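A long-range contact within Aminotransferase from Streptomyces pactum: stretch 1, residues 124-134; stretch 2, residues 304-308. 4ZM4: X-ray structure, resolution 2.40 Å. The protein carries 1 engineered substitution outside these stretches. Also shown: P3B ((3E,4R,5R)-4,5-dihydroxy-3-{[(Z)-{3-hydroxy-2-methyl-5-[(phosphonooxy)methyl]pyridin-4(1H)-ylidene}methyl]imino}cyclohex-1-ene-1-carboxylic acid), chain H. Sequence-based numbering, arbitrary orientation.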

# COMPACT_ATOMS: atom_id res chain seq x y z
N THR B 124 2.25 0.51 6.48
CA THR B 124 0.95 0.53 7.09
C THR B 124 0.29 -0.85 6.94
O THR B 124 -0.27 -1.40 7.91
CB THR B 124 0.09 1.68 6.50
OG1 THR B 124 0.59 2.94 6.98
CG2 THR B 124 -1.38 1.54 6.87
N GLU B 125 0.29 -1.37 5.71
CA GLU B 125 -0.31 -2.69 5.43
C GLU B 125 0.44 -3.81 6.17
O GLU B 125 -0.18 -4.69 6.76
CB GLU B 125 -0.31 -3.00 3.92
CG GLU B 125 -1.32 -2.25 3.09
CD GLU B 125 -1.29 -2.63 1.61
OE1 GLU B 125 -0.32 -3.30 1.16
OE2 GLU B 125 -2.24 -2.25 0.90
N ALA B 126 1.77 -3.76 6.12
CA ALA B 126 2.59 -4.77 6.76
C ALA B 126 2.37 -4.81 8.27
O ALA B 126 2.24 -5.89 8.85
CB ALA B 126 4.03 -4.55 6.46
N VAL B 127 2.31 -3.64 8.89
CA VAL B 127 1.99 -3.56 10.31
C VAL B 127 0.61 -4.15 10.61
O VAL B 127 0.44 -4.95 11.57
CB VAL B 127 2.09 -2.07 10.78
CG1 VAL B 127 1.36 -1.81 12.10
CG2 VAL B 127 3.55 -1.65 10.88
N ALA B 128 -0.42 -3.74 9.86
CA ALA B 128 -1.80 -4.18 10.21
C ALA B 128 -1.86 -5.70 10.20
O ALA B 128 -2.41 -6.29 11.11
CB ALA B 128 -2.86 -3.58 9.28
N SER B 129 -1.25 -6.34 9.19
CA SER B 129 -1.30 -7.82 9.11
C SER B 129 -0.43 -8.48 10.13
O SER B 129 -0.84 -9.51 10.69
CB SER B 129 -0.99 -8.29 7.71
OG SER B 129 -2.12 -8.10 6.84
N ALA B 130 0.69 -7.86 10.48
CA ALA B 130 1.54 -8.35 11.54
C ALA B 130 0.83 -8.35 12.90
O ALA B 130 0.97 -9.32 13.71
CB ALA B 130 2.80 -7.53 11.63
N LEU B 131 0.11 -7.26 13.20
CA LEU B 131 -0.66 -7.19 14.46
C LEU B 131 -1.76 -8.24 14.48
O LEU B 131 -2.02 -8.87 15.51
CB LEU B 131 -1.20 -5.78 14.73
CG LEU B 131 -0.07 -4.79 15.01
CD1 LEU B 131 -0.63 -3.37 15.22
CD2 LEU B 131 0.80 -5.19 16.20
N ARG B 132 -2.44 -8.43 13.35
CA ARG B 132 -3.47 -9.44 13.25
C ARG B 132 -2.84 -10.80 13.51
O ARG B 132 -3.44 -11.64 14.19
CB ARG B 132 -4.17 -9.39 11.91
CG ARG B 132 -5.24 -8.33 11.79
CD ARG B 132 -5.94 -8.45 10.46
NE ARG B 132 -6.85 -7.34 10.23
CZ ARG B 132 -7.34 -6.98 9.03
NH1 ARG B 132 -7.03 -7.65 7.93
NH2 ARG B 132 -8.15 -5.93 8.94
N LEU B 133 -1.66 -11.04 12.95
CA LEU B 133 -0.98 -12.34 13.14
C LEU B 133 -0.71 -12.59 14.61
O LEU B 133 -0.98 -13.68 15.10
CB LEU B 133 0.33 -12.38 12.36
CG LEU B 133 1.19 -13.65 12.46
CD1 LEU B 133 0.38 -14.87 12.01
CD2 LEU B 133 2.46 -13.51 11.65
N ALA B 134 -0.27 -11.55 15.33
CA ALA B 134 -0.03 -11.66 16.76
C ALA B 134 -1.33 -11.92 17.58
O ALA B 134 -1.33 -12.71 18.55
CB ALA B 134 0.69 -10.43 17.29
OAH P3B H . 2.46 3.38 5.34
PBA P3B H . 4.00 3.65 5.05
OAI P3B H . 4.07 5.14 4.89
OAC P3B H . 4.52 2.96 3.80
OAQ P3B H . 4.70 3.16 6.49
CAM P3B H . 4.10 3.42 7.80
CAV P3B H . 5.13 3.45 8.71
CAL P3B H . 5.30 2.32 9.50
NAP P3B H . 6.36 2.31 10.40
CAU P3B H . 7.23 3.36 10.49
CAA P3B H . 8.26 3.35 11.40
CAW P3B H . 7.05 4.45 9.76
OAE P3B H . 7.94 5.46 9.90
CAX P3B H . 6.02 4.55 8.81
CAJ P3B H . 5.85 5.75 8.04
NAO P3B H . 6.57 6.89 8.30
CAT P3B H . 6.33 8.07 7.65
CAK P3B H . 5.24 8.34 6.78
CAS P3B H . 4.98 9.58 6.20
CAR P3B H . 3.92 9.78 5.30
OAD P3B H . 3.75 10.85 4.70
OAB P3B H . 3.07 8.95 5.11
CAN P3B H . 5.89 10.56 6.24
CAY P3B H . 7.19 10.36 7.04
OAF P3B H . 7.36 11.64 7.68
CAZ P3B H . 7.20 9.15 8.05
OAG P3B H . 8.53 8.67 8.49
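Stretch 2 304-308: EAHHA

Stretch 2, without regular helix or strand, is extended from Ala305 to Ala308 (phi/psi -82/172, -118/140, -155/157, -157/-173) and passes along one side of the stretch 1 helix; Glu304 (-87/-43) is not extended and makes no contact. The two chains run in opposite senses: the CA atoms of Leu133 and Ala305 are 6.5 Å apart, those of Ser129 and His307 5.9 Å, so two residues of extended chain span the same ground as one helical turn of four. The helix is held by its own i to i-4 bonds, among them Ser129 N to Glu125 O (3.1 Å) and Leu133 N to Ser129 O (2.8 Å), and Glu125, Ser129, Arg132 and Leu133 recur on the side that meets the strip. The contact is small, 265 Å² summed over both sides.

At its centre, Ser129 OG lies 2.6 Å from His307 ND1 in a hydrogen bond to which either residue could give the proton. The CA-to-CB bond of Ser129 points toward the strip, and chi1 m (-77°) presents its hydroxyl to the ring. The CA-to-CB bond of His307 points sideways, but chi1 t (-180°) extends the side chain and brings its ring back to the helix; with chi2 at 53°, OG meets the ring at its edge, near the ring plane, as an in-plane nitrogen lone pair or N-H requires. One turn earlier than Ser129, Glu125 (m, t, chi3 -12°) reaches along the strip toward Ala308: water 1 donates to both Glu125 OE1 (2.9 Å) and Ala308 O (2.8 Å), bridging where the protein atoms do not touch.

Water 2 fills the gap beside Ser129. It lies 2.7 Å from Ser129 OG, accepts from Arg132 NH1 (2.9 Å) and donates to His306 O (3.1 Å), with a weak bond to His306 ND1 (3.5 Å). Arg132 is m at chi1 and then extended (t, t, chi4 162°), which carries its guanidinium outward and back toward the N-terminal end of the helix; Arg132 NH1 comes within 4.3 Å of His306 ND1, which lies at the guanidinium edge. The CA-to-CB bond of His306 points sideways relative to the helix; chi1 is t (-164°) and chi2 -98°.

The apolar end is Leu133 on Ala305, with Leu133 CD1 4.0 Å from Ala305 CB. The CA-to-CB bond of Leu133 points sideways, and its t, p conformation swings CD1 toward the methyl that Ala305 points at the helix.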

# COMPACT_ATOMS: atom_id res chain seq x y z
N GLU B 304 -3.95 -20.16 7.51
CA GLU B 304 -5.07 -20.02 8.40
C GLU B 304 -5.25 -18.53 8.75
O GLU B 304 -6.37 -18.03 8.81
CB GLU B 304 -4.84 -20.87 9.67
CG GLU B 304 -6.10 -21.13 10.49
CD GLU B 304 -5.86 -22.06 11.68
OE1 GLU B 304 -4.82 -22.78 11.69
OE2 GLU B 304 -6.72 -22.04 12.60
N ALA B 305 -4.14 -17.84 9.02
CA ALA B 305 -4.18 -16.39 9.26
C ALA B 305 -4.19 -15.63 7.92
O ALA B 305 -4.05 -16.23 6.83
CB ALA B 305 -2.99 -15.95 10.11
N HIS B 306 -4.38 -14.32 8.01
CA HIS B 306 -4.72 -13.55 6.83
C HIS B 306 -3.71 -12.50 6.48
O HIS B 306 -3.17 -11.82 7.33
CB HIS B 306 -6.06 -12.84 7.03
CG HIS B 306 -6.67 -12.35 5.77
ND1 HIS B 306 -6.55 -11.05 5.35
CD2 HIS B 306 -7.41 -12.99 4.83
CE1 HIS B 306 -7.21 -10.90 4.21
NE2 HIS B 306 -7.73 -12.07 3.87
N HIS B 307 -3.48 -12.39 5.18
CA HIS B 307 -2.93 -11.20 4.61
C HIS B 307 -3.38 -11.17 3.17
O HIS B 307 -3.70 -12.23 2.59
CB HIS B 307 -1.39 -11.19 4.72
CG HIS B 307 -0.78 -9.95 4.14
ND1 HIS B 307 -1.18 -8.69 4.50
CD2 HIS B 307 0.18 -9.79 3.19
CE1 HIS B 307 -0.47 -7.80 3.84
NE2 HIS B 307 0.34 -8.44 3.02
N ALA B 308 -3.39 -9.99 2.56
CA ALA B 308 -3.91 -9.90 1.20
C ALA B 308 -3.36 -8.69 0.46
O ALA B 308 -2.52 -7.97 0.99
CB ALA B 308 -5.45 -9.88 1.23
O HOH W 1 -0.41 -6.20 0.75
O HOH W 2 -4.53 -9.09 7.39